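Local coordinates for protein glycosyl hyrolase, family 3 (Deinococcus radiodurans, PDB 3TEV) that probably hydrolyses O-glycosidic bonds of carbohydrates, using a family 3 glycoside hydrolase domain of TIM-barrel type, at residues A[178-183]-A[251-256]; A[231-234]-A[240-243]. All coordinates share one frame; numbering follows the deposited sequence.

Contact 1 (A[178-183]-A[251-256])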
# COMPACT_ATOMS: atom_id res chain seq x y z
N LYS A 178 -5.27 4.55 0.53
CA LYS A 178 -5.37 4.03 -0.84
C LYS A 178 -6.64 4.57 -1.53
O LYS A 178 -7.54 5.05 -0.83
CB LYS A 178 -5.35 2.51 -0.81
CG LYS A 178 -6.39 1.92 0.10
CD LYS A 178 -6.21 0.41 0.27
CE LYS A 178 -7.51 -0.18 0.81
NZ LYS A 178 -7.35 -1.59 1.24
N HIS A 179 -6.73 4.56 -2.87
CA HIS A 179 -5.63 4.23 -3.81
C HIS A 179 -5.24 5.47 -4.59
O HIS A 179 -5.97 5.91 -5.47
CB HIS A 179 -6.08 3.19 -4.83
CG HIS A 179 -6.76 2.01 -4.23
ND1 HIS A 179 -8.00 2.09 -3.64
CD2 HIS A 179 -6.37 0.71 -4.14
CE1 HIS A 179 -8.35 0.88 -3.21
NE2 HIS A 179 -7.38 0.03 -3.50
N PHE A 180 -4.08 6.01 -4.29
CA PHE A 180 -3.64 7.24 -4.89
C PHE A 180 -3.41 7.07 -6.40
O PHE A 180 -2.79 6.10 -6.83
CB PHE A 180 -2.37 7.68 -4.19
CG PHE A 180 -1.86 8.98 -4.66
CD1 PHE A 180 -2.37 10.17 -4.14
CD2 PHE A 180 -0.87 9.03 -5.63
CE1 PHE A 180 -1.89 11.38 -4.59
CE2 PHE A 180 -0.40 10.23 -6.09
CZ PHE A 180 -0.91 11.41 -5.57
N PRO A 181 -3.87 8.03 -7.22
CA PRO A 181 -4.48 9.30 -6.86
C PRO A 181 -6.01 9.35 -6.72
O PRO A 181 -6.57 10.44 -6.70
CB PRO A 181 -4.03 10.23 -8.01
CG PRO A 181 -3.21 9.44 -8.92
CD PRO A 181 -3.46 8.00 -8.63
N GLY A 182 -6.68 8.19 -6.61
CA GLY A 182 -8.12 8.15 -6.32
C GLY A 182 -8.88 7.25 -7.28
O GLY A 182 -8.94 7.55 -8.49
N HIS A 183 -9.47 6.18 -6.75
CA HIS A 183 -10.12 5.12 -7.55
C HIS A 183 -11.61 5.36 -7.73
O HIS A 183 -12.31 4.55 -8.37
CB HIS A 183 -9.97 3.76 -6.86
CG HIS A 183 -9.74 2.62 -7.80
ND1 HIS A 183 -10.64 2.27 -8.79
CD2 HIS A 183 -8.70 1.75 -7.91
CE1 HIS A 183 -10.17 1.24 -9.47
NE2 HIS A 183 -8.99 0.90 -8.96
N GLU A 251 7.79 15.92 -5.17
CA GLU A 251 8.32 17.26 -5.45
C GLU A 251 7.30 18.37 -5.22
O GLU A 251 7.59 19.30 -4.48
CB GLU A 251 8.93 17.33 -6.86
CG GLU A 251 10.09 16.35 -7.04
CD GLU A 251 10.76 16.38 -8.42
OE1 GLU A 251 10.14 16.81 -9.43
OE2 GLU A 251 11.93 15.96 -8.49
N GLU A 252 6.13 18.29 -5.83
CA GLU A 252 5.10 19.30 -5.60
C GLU A 252 4.59 19.27 -4.16
O GLU A 252 4.46 20.32 -3.54
CB GLU A 252 3.91 19.06 -6.51
CG GLU A 252 3.92 19.79 -7.82
CD GLU A 252 2.53 19.81 -8.43
OE1 GLU A 252 1.62 20.44 -7.82
OE2 GLU A 252 2.35 19.18 -9.52
N TRP A 253 4.29 18.07 -3.65
CA TRP A 253 3.69 17.93 -2.33
C TRP A 253 4.67 17.75 -1.18
O TRP A 253 4.28 17.86 -0.03
CB TRP A 253 2.68 16.79 -2.33
CG TRP A 253 1.45 17.08 -3.13
CD1 TRP A 253 1.21 18.17 -3.93
CD2 TRP A 253 0.29 16.26 -3.23
NE1 TRP A 253 -0.03 18.08 -4.51
CE2 TRP A 253 -0.62 16.91 -4.10
CE3 TRP A 253 -0.08 15.02 -2.66
CZ2 TRP A 253 -1.86 16.39 -4.41
CZ3 TRP A 253 -1.31 14.49 -2.97
CH2 TRP A 253 -2.20 15.18 -3.84
N GLY A 254 5.93 17.45 -1.49
CA GLY A 254 6.94 17.25 -0.44
C GLY A 254 6.75 15.97 0.37
O GLY A 254 7.29 15.86 1.46
N TYR A 255 5.99 15.01 -0.15
CA TYR A 255 5.74 13.76 0.60
C TYR A 255 6.99 12.93 0.86
O TYR A 255 7.69 12.54 -0.09
CB TYR A 255 4.68 12.90 -0.09
CG TYR A 255 4.26 11.66 0.70
CD1 TYR A 255 3.65 11.79 1.96
CD2 TYR A 255 4.47 10.38 0.19
CE1 TYR A 255 3.25 10.67 2.70
CE2 TYR A 255 4.06 9.23 0.91
CZ TYR A 255 3.45 9.39 2.17
OH TYR A 255 3.04 8.28 2.90
N ASP A 256 7.26 12.61 2.12
CA ASP A 256 8.43 11.78 2.45
C ASP A 256 8.08 10.43 3.08
O ASP A 256 8.95 9.75 3.61
CB ASP A 256 9.45 12.56 3.31
CG ASP A 256 10.92 12.07 3.10
OD1 ASP A 256 11.30 11.57 2.00
OD2 ASP A 256 11.71 12.20 4.06

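Contact 2 (A[231-234]-A[240-243])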
# COMPACT_ATOMS: atom_id res chain seq x y z
N ALA A 231 -4.90 13.94 -17.13
CA ALA A 231 -4.49 15.30 -16.79
C ALA A 231 -3.12 15.32 -16.11
O ALA A 231 -2.54 16.37 -15.99
CB ALA A 231 -5.54 15.98 -15.91
N LEU A 232 -2.61 14.15 -15.72
CA LEU A 232 -1.34 14.02 -14.99
C LEU A 232 -0.26 13.34 -15.82
O LEU A 232 0.90 13.78 -15.83
CB LEU A 232 -1.55 13.22 -13.71
CG LEU A 232 -2.56 13.74 -12.69
CD1 LEU A 232 -2.60 12.86 -11.46
CD2 LEU A 232 -2.24 15.19 -12.31
N ASP A 233 -0.63 12.25 -16.48
CA ASP A 233 0.28 11.44 -17.29
C ASP A 233 -0.60 10.53 -18.14
O ASP A 233 -1.14 9.53 -17.64
CB ASP A 233 1.21 10.60 -16.40
CG ASP A 233 2.24 9.81 -17.19
OD1 ASP A 233 2.13 9.67 -18.44
OD2 ASP A 233 3.17 9.30 -16.55
N ALA A 234 -0.74 10.90 -19.40
CA ALA A 234 -1.65 10.20 -20.30
C ALA A 234 -1.07 8.86 -20.79
O ALA A 234 -1.79 8.07 -21.40
CB ALA A 234 -2.07 11.11 -21.48
N LEU A 240 3.28 3.43 -12.32
CA LEU A 240 4.48 3.39 -13.19
C LEU A 240 4.84 4.77 -13.73
O LEU A 240 5.59 4.88 -14.71
CB LEU A 240 4.26 2.42 -14.36
CG LEU A 240 3.85 0.97 -14.02
CD1 LEU A 240 3.47 0.20 -15.29
CD2 LEU A 240 4.93 0.21 -13.20
N SER A 241 4.30 5.81 -13.11
CA SER A 241 4.42 7.16 -13.60
C SER A 241 5.42 8.00 -12.79
O SER A 241 5.12 8.39 -11.68
CB SER A 241 3.06 7.85 -13.56
OG SER A 241 3.18 9.23 -13.85
N PRO A 242 6.60 8.28 -13.35
CA PRO A 242 7.46 9.23 -12.62
C PRO A 242 6.81 10.61 -12.42
O PRO A 242 7.07 11.25 -11.39
CB PRO A 242 8.72 9.34 -13.50
CG PRO A 242 8.30 8.82 -14.85
CD PRO A 242 7.21 7.80 -14.61
N ARG A 243 5.99 11.07 -13.37
CA ARG A 243 5.34 12.37 -13.22
C ARG A 243 4.44 12.40 -11.97
O ARG A 243 4.36 13.42 -11.28
CB ARG A 243 4.54 12.75 -14.47
CG ARG A 243 5.41 13.01 -15.71
CD ARG A 243 4.60 13.44 -16.95
NE ARG A 243 3.85 14.67 -16.66
CZ ARG A 243 3.57 15.62 -17.55
NH1 ARG A 243 3.98 15.51 -18.82
NH2 ARG A 243 2.88 16.68 -17.17

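Contact 1 (A[178-183]-A[251-256])
Phe-180, at the end of strand 174-180, and Trp-253, at the C-terminal end of helix 242-252, touch through their rings alone, for the closest CA atoms across the two segments, Phe-180 CA and Tyr-255 CA, are 12.7 Å apart. Cis peptide bonds before His-179 and Pro-181 bend the first segment sharply at the strand end, while Gly-254, with positive phi, turns the second away from its helix. The example shows how two long side chains can bridge such a gap. Phe-180 holds CG anti to its own N (chi1 -177°), which extends the ring toward the tryptophan arriving from the opposite direction. CE1 of Phe-180 lies 3.6 Å from CZ3 of Trp-253, at the far end of the indole's six-membered ring. The planes are inclined at 74° and the pair meets obliquely, burying a modest 70 Å². One face of the phenyl ring is also covered at its centre by CB of the following Pro-181. Phe-212 of helix 210-215 packs edge-to-face on Phe-180 and also touches Trp-253, while Ile-222 of strand 221-224 and Ile-244 and Leu-249 of helix 242-252 also pack against the phenylalanine, between barrel strands and outer helix.

Contact 2 (A[231-234]-A[240-243])
The N-terminus of helix 242-252 is capped by Ser-241, and Asp-233 of the preceding loop binds that cap, a worked example of a helix start fastened to the chain leading into it. Ser-241 OG donates a hydrogen bond to Asp-233 OD2 (2.7 Å), which receives it on its anti lone pair, the one turned away from OD1. The same hydroxyl accepts from Ile-244 N in the first turn of the helix, so one oxygen joins carboxylate and helix. The carboxylate reaches the serine because CG of Asp-233 stands anti to the backbone N (chi1 -176°), which carries it across from the loop. The other carboxylate oxygen, OD1, turns back on its own loop, accepting from Glu-235 N in an Asx turn and, weakly, from His-236 N. With the carboxylate cut back to an alanine here, the Ser-241 hydroxyl is likely to lose its acceptor and the Glu-235 amide its partner, leaving the loop freer to shift against the helix start. Beside this pair runs Arg-243, whose chain bends at chi3 (58°) and brings NE to 3.2 Å from Leu-232 O, though the angle is too poor for a hydrogen bond. Its NE stays 5.4 Å from Asp-233 OD2, too far for a salt bridge, though the opposite charges may still attract weakly. The buried carboxylate thus has partners on both oxygens, and its negative charge, close to the helix N-terminus and to the arginine, is likely to be stabilised by both.

In the fold
Both contacts depend on helix 242-252, contact 2 at its start and contact 1 at its C-terminal end, and the loop of contact 2 lies within the chain that runs between the two segments of contact 1. Their centres are 12 Å apart and their nearest atoms about 4 Å, without touching. Ile-244 connects them: its amide is capped by Ser-241 of contact 2, and its side chain packs on Phe-180 of contact 1. In family 3 TIM barrels the active site lies at the C-terminal ends of the strands, so segment 178-183 probably borders it, whereas its ring contact with Trp-253 faces the surrounding helices. The centre of contact 2 lies about 19 Å from the centre of the chain, that of contact 1 about 12 Å.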